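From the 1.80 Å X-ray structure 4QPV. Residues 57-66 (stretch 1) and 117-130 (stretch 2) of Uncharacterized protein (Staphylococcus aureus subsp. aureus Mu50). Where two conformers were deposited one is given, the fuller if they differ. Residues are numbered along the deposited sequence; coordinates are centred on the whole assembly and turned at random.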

# COMPACT_ATOMS: atom_id res chain seq x y z
N GLN A 57 -9.08 16.61 -2.07
CA GLN A 57 -8.63 17.78 -2.83
C GLN A 57 -7.11 17.75 -3.00
O GLN A 57 -6.62 18.09 -4.08
CB GLN A 57 -9.06 19.09 -2.14
CG GLN A 57 -8.66 20.36 -2.91
CD GLN A 57 -8.94 21.61 -2.11
OE1 GLN A 57 -9.36 21.56 -0.95
NE2 GLN A 57 -8.75 22.78 -2.72
N PHE A 58 -6.37 17.42 -1.91
CA PHE A 58 -4.90 17.38 -1.95
C PHE A 58 -4.40 16.46 -3.09
O PHE A 58 -3.51 16.84 -3.85
CB PHE A 58 -4.32 16.91 -0.61
CG PHE A 58 -2.81 16.91 -0.57
CD1 PHE A 58 -2.08 15.81 -1.00
CD2 PHE A 58 -2.11 18.00 -0.05
CE1 PHE A 58 -0.68 15.81 -0.97
CE2 PHE A 58 -0.71 18.01 -0.01
CZ PHE A 58 -0.00 16.91 -0.47
N PHE A 59 -4.97 15.26 -3.19
CA PHE A 59 -4.55 14.28 -4.20
C PHE A 59 -4.93 14.72 -5.60
O PHE A 59 -4.18 14.44 -6.54
CB PHE A 59 -5.10 12.89 -3.88
CG PHE A 59 -4.26 12.20 -2.83
CD1 PHE A 59 -4.47 12.44 -1.48
CD2 PHE A 59 -3.21 11.36 -3.20
CE1 PHE A 59 -3.66 11.84 -0.51
CE2 PHE A 59 -2.37 10.79 -2.24
CZ PHE A 59 -2.61 11.03 -0.90
N MSE A 60 -6.06 15.46 -5.75
CA MSE A 60 -6.44 15.97 -7.07
C MSE A 60 -5.48 17.11 -7.47
O MSE A 60 -4.94 17.07 -8.56
CB MSE A 60 -7.91 16.43 -7.11
CG MSE A 60 -8.36 16.92 -8.51
SE MSE A 60 -8.13 15.60 -9.96
CE MSE A 60 -9.63 14.45 -9.54
N ASP A 61 -5.26 18.10 -6.57
CA ASP A 61 -4.37 19.23 -6.83
C ASP A 61 -2.93 18.82 -7.17
O ASP A 61 -2.33 19.35 -8.10
CB ASP A 61 -4.34 20.18 -5.62
CG ASP A 61 -5.62 20.97 -5.38
OD1 ASP A 61 -6.45 21.04 -6.32
OD2 ASP A 61 -5.79 21.49 -4.27
N ASN A 62 -2.38 17.87 -6.42
CA ASN A 62 -0.97 17.49 -6.57
C ASN A 62 -0.70 16.33 -7.52
O ASN A 62 0.34 16.35 -8.16
CB ASN A 62 -0.34 17.19 -5.19
CG ASN A 62 -0.25 18.46 -4.36
OD1 ASN A 62 0.46 19.40 -4.72
ND2 ASN A 62 -1.10 18.58 -3.34
N PHE A 63 -1.59 15.35 -7.62
CA PHE A 63 -1.33 14.19 -8.48
C PHE A 63 -2.29 14.06 -9.67
O PHE A 63 -2.02 13.24 -10.56
CB PHE A 63 -1.34 12.90 -7.64
CG PHE A 63 -0.35 12.97 -6.49
CD1 PHE A 63 1.02 12.87 -6.72
CD2 PHE A 63 -0.79 13.19 -5.19
CE1 PHE A 63 1.93 12.96 -5.67
CE2 PHE A 63 0.13 13.30 -4.14
CZ PHE A 63 1.48 13.20 -4.39
N GLY A 64 -3.35 14.87 -9.70
CA GLY A 64 -4.33 14.83 -10.79
C GLY A 64 -5.15 13.55 -10.75
O GLY A 64 -5.62 13.08 -11.79
N LEU A 65 -5.29 12.97 -9.55
CA LEU A 65 -6.02 11.73 -9.35
C LEU A 65 -7.22 11.89 -8.43
O LEU A 65 -7.16 12.63 -7.44
CB LEU A 65 -5.10 10.66 -8.77
CG LEU A 65 -4.00 10.15 -9.73
CD1 LEU A 65 -2.89 9.45 -8.96
CD2 LEU A 65 -4.60 9.23 -10.81
N LYS A 66 -8.29 11.16 -8.75
CA LYS A 66 -9.51 11.11 -7.95
C LYS A 66 -9.36 10.01 -6.90
O LYS A 66 -9.17 8.84 -7.24
CB LYS A 66 -10.74 10.87 -8.86
CG LYS A 66 -12.08 11.14 -8.18
CD LYS A 66 -13.28 10.50 -8.91
CE LYS A 66 -13.66 11.21 -10.20
NZ LYS A 66 -14.69 10.45 -10.96
N ASP A 117 9.35 13.52 2.56
CA ASP A 117 7.96 13.09 2.74
C ASP A 117 7.15 13.25 1.44
O ASP A 117 6.32 12.39 1.15
CB ASP A 117 7.28 13.85 3.89
CG ASP A 117 7.83 13.49 5.26
OD1 ASP A 117 8.37 12.37 5.42
OD2 ASP A 117 7.72 14.33 6.19
N MSE A 118 7.42 14.31 0.66
CA MSE A 118 6.73 14.52 -0.63
C MSE A 118 7.25 13.47 -1.63
O MSE A 118 6.43 12.87 -2.32
CB MSE A 118 6.90 15.96 -1.16
CG MSE A 118 6.26 16.18 -2.53
SE MSE A 118 4.40 15.51 -2.61
CE MSE A 118 3.53 17.06 -1.94
N SER A 119 8.59 13.25 -1.69
CA SER A 119 9.19 12.25 -2.56
C SER A 119 8.63 10.85 -2.22
O SER A 119 8.29 10.09 -3.12
CB SER A 119 10.71 12.26 -2.45
OG SER A 119 11.28 13.20 -3.34
N THR A 120 8.49 10.55 -0.91
CA THR A 120 7.97 9.26 -0.43
C THR A 120 6.51 9.10 -0.89
O THR A 120 6.15 8.05 -1.40
CB THR A 120 8.15 9.12 1.09
OG1 THR A 120 9.55 9.19 1.39
CG2 THR A 120 7.58 7.80 1.64
N LEU A 121 5.70 10.17 -0.74
CA LEU A 121 4.31 10.14 -1.18
C LEU A 121 4.23 9.93 -2.68
O LEU A 121 3.40 9.15 -3.14
CB LEU A 121 3.58 11.44 -0.77
CG LEU A 121 2.09 11.46 -1.06
CD1 LEU A 121 1.35 10.33 -0.28
CD2 LEU A 121 1.52 12.81 -0.75
N VAL A 122 5.10 10.61 -3.45
CA VAL A 122 5.16 10.40 -4.90
C VAL A 122 5.39 8.89 -5.18
O VAL A 122 4.68 8.32 -6.00
CB VAL A 122 6.22 11.29 -5.59
CG1 VAL A 122 6.51 10.82 -7.01
CG2 VAL A 122 5.77 12.75 -5.60
N GLY A 123 6.34 8.26 -4.47
CA GLY A 123 6.64 6.83 -4.62
C GLY A 123 5.44 5.95 -4.30
O GLY A 123 5.19 4.96 -4.99
N THR A 124 4.66 6.34 -3.28
CA THR A 124 3.44 5.65 -2.87
C THR A 124 2.39 5.72 -4.01
O THR A 124 1.78 4.72 -4.35
CB THR A 124 2.95 6.26 -1.55
OG1 THR A 124 3.85 5.82 -0.52
CG2 THR A 124 1.54 5.86 -1.20
N VAL A 125 2.21 6.90 -4.60
CA VAL A 125 1.28 7.08 -5.70
C VAL A 125 1.77 6.28 -6.91
O VAL A 125 0.98 5.60 -7.55
CB VAL A 125 1.13 8.58 -6.00
CG1 VAL A 125 0.44 8.82 -7.35
CG2 VAL A 125 0.39 9.28 -4.86
N LEU A 126 3.09 6.32 -7.19
CA LEU A 126 3.69 5.63 -8.32
C LEU A 126 3.57 4.10 -8.22
O LEU A 126 3.57 3.43 -9.25
CB LEU A 126 5.14 6.06 -8.55
CG LEU A 126 5.28 7.49 -9.10
CD1 LEU A 126 6.73 7.84 -9.31
CD2 LEU A 126 4.46 7.70 -10.38
N SER A 127 3.39 3.54 -7.00
CA SER A 127 3.12 2.11 -6.83
C SER A 127 1.83 1.75 -7.60
O SER A 127 1.72 0.68 -8.19
CB SER A 127 3.00 1.76 -5.35
OG SER A 127 2.48 0.46 -5.14
N GLY A 128 0.88 2.70 -7.60
CA GLY A 128 -0.40 2.56 -8.30
C GLY A 128 -0.21 2.54 -9.82
O GLY A 128 -0.92 1.85 -10.54
N PHE A 129 0.80 3.29 -10.31
CA PHE A 129 1.15 3.32 -11.73
C PHE A 129 1.82 2.00 -12.12
O PHE A 129 1.54 1.46 -13.20
CB PHE A 129 2.09 4.50 -12.03
CG PHE A 129 1.46 5.87 -12.14
CD1 PHE A 129 0.85 6.47 -11.04
CD2 PHE A 129 1.53 6.59 -13.33
CE1 PHE A 129 0.29 7.76 -11.14
CE2 PHE A 129 0.97 7.87 -13.43
CZ PHE A 129 0.37 8.45 -12.33
N GLU A 130 2.66 1.46 -11.21
CA GLU A 130 3.32 0.18 -11.39
C GLU A 130 2.30 -0.94 -11.43
O GLU A 130 2.42 -1.84 -12.26
CB GLU A 130 4.39 -0.08 -10.31
CG GLU A 130 5.63 0.79 -10.43
CD GLU A 130 6.50 0.66 -11.68
OE1 GLU A 130 6.22 -0.21 -12.54
OE2 GLU A 130 7.50 1.40 -11.76

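Two helices cross at right angles here, and side chains alone join them. Their axes come no closer than 12.5 Å, a wide gap that large side chains fill, and no hydrogen bond passes between the stretches. The contact is apolar packing, burying 379 Å² summed over both sides.

The clearest single element is a knob in a hole. Phe63, near the C-terminal end of the first helix, points toward the second and sits among Met118, Leu121, Val122 and Val125, residues that successive turns bring to one side of that helix. Phenylalanine suits this place because its flat ring reaches across the gap, with Leu121 and Val122 at its edge, Val125 over one face and Met118 SE approaching obliquely. At the edge, Leu121 CD2 is 3.7 Å from Phe63 CZ, and Val122 CG2 is 3.8 Å from Phe63 CE1.

The face of the same ring takes part in a CH-pi contact. Val125 CG2 lies 3.8 Å from the centroid of the Phe63 ring and only 1° off its normal, so the methyl group rests almost exactly over the ring center. A compact, branched valine is well matched to this spot: its other methyl, CG1, meets Leu65 CD1 at 3.8 Å. Met118, a selenomethionine, adds a sulfur-aromatic type of contact through selenium; its SE atom is 5.3 Å from the Phe63 ring centroid and approaches obliquely.

Around this center the remaining contacts are between apolar side chains. Phe58 and Phe59 leave their backbone sideways to the second helix, but their long rings bring their ends nearer. Phe58 CE1 touches Leu121 CD2 at 3.7 Å, while Phe58 CZ meets Met118 CE at 3.8 Å; the flexible selenomethionine chain, with chi1 t and chi2 p, carries its tip to the ring. Phe59 CZ lies 4.1 Å from Leu121 CD1, so Leu121 packs against three of the phenylalanines, its branched end filling the space between the rings. Beyond the helix, Leu65 extends the apolar patch, its CD1 also lying 4.2 Å from Phe129 CE1.

Hydrogen bonds within the first stretch support this arrangement. The backbone bond from Phe63 N to Phe59 O, 3.0 Å, holds the knob in the last helical turn, and Asn62 ND2 donates to Phe58 O at 3.0 Å, giving a buried amide a polar partner. Gly64 then leaves the helix with positive phi, a conformation glycine adopts readily, and the chain turns so that Leu65 again points toward the second helix.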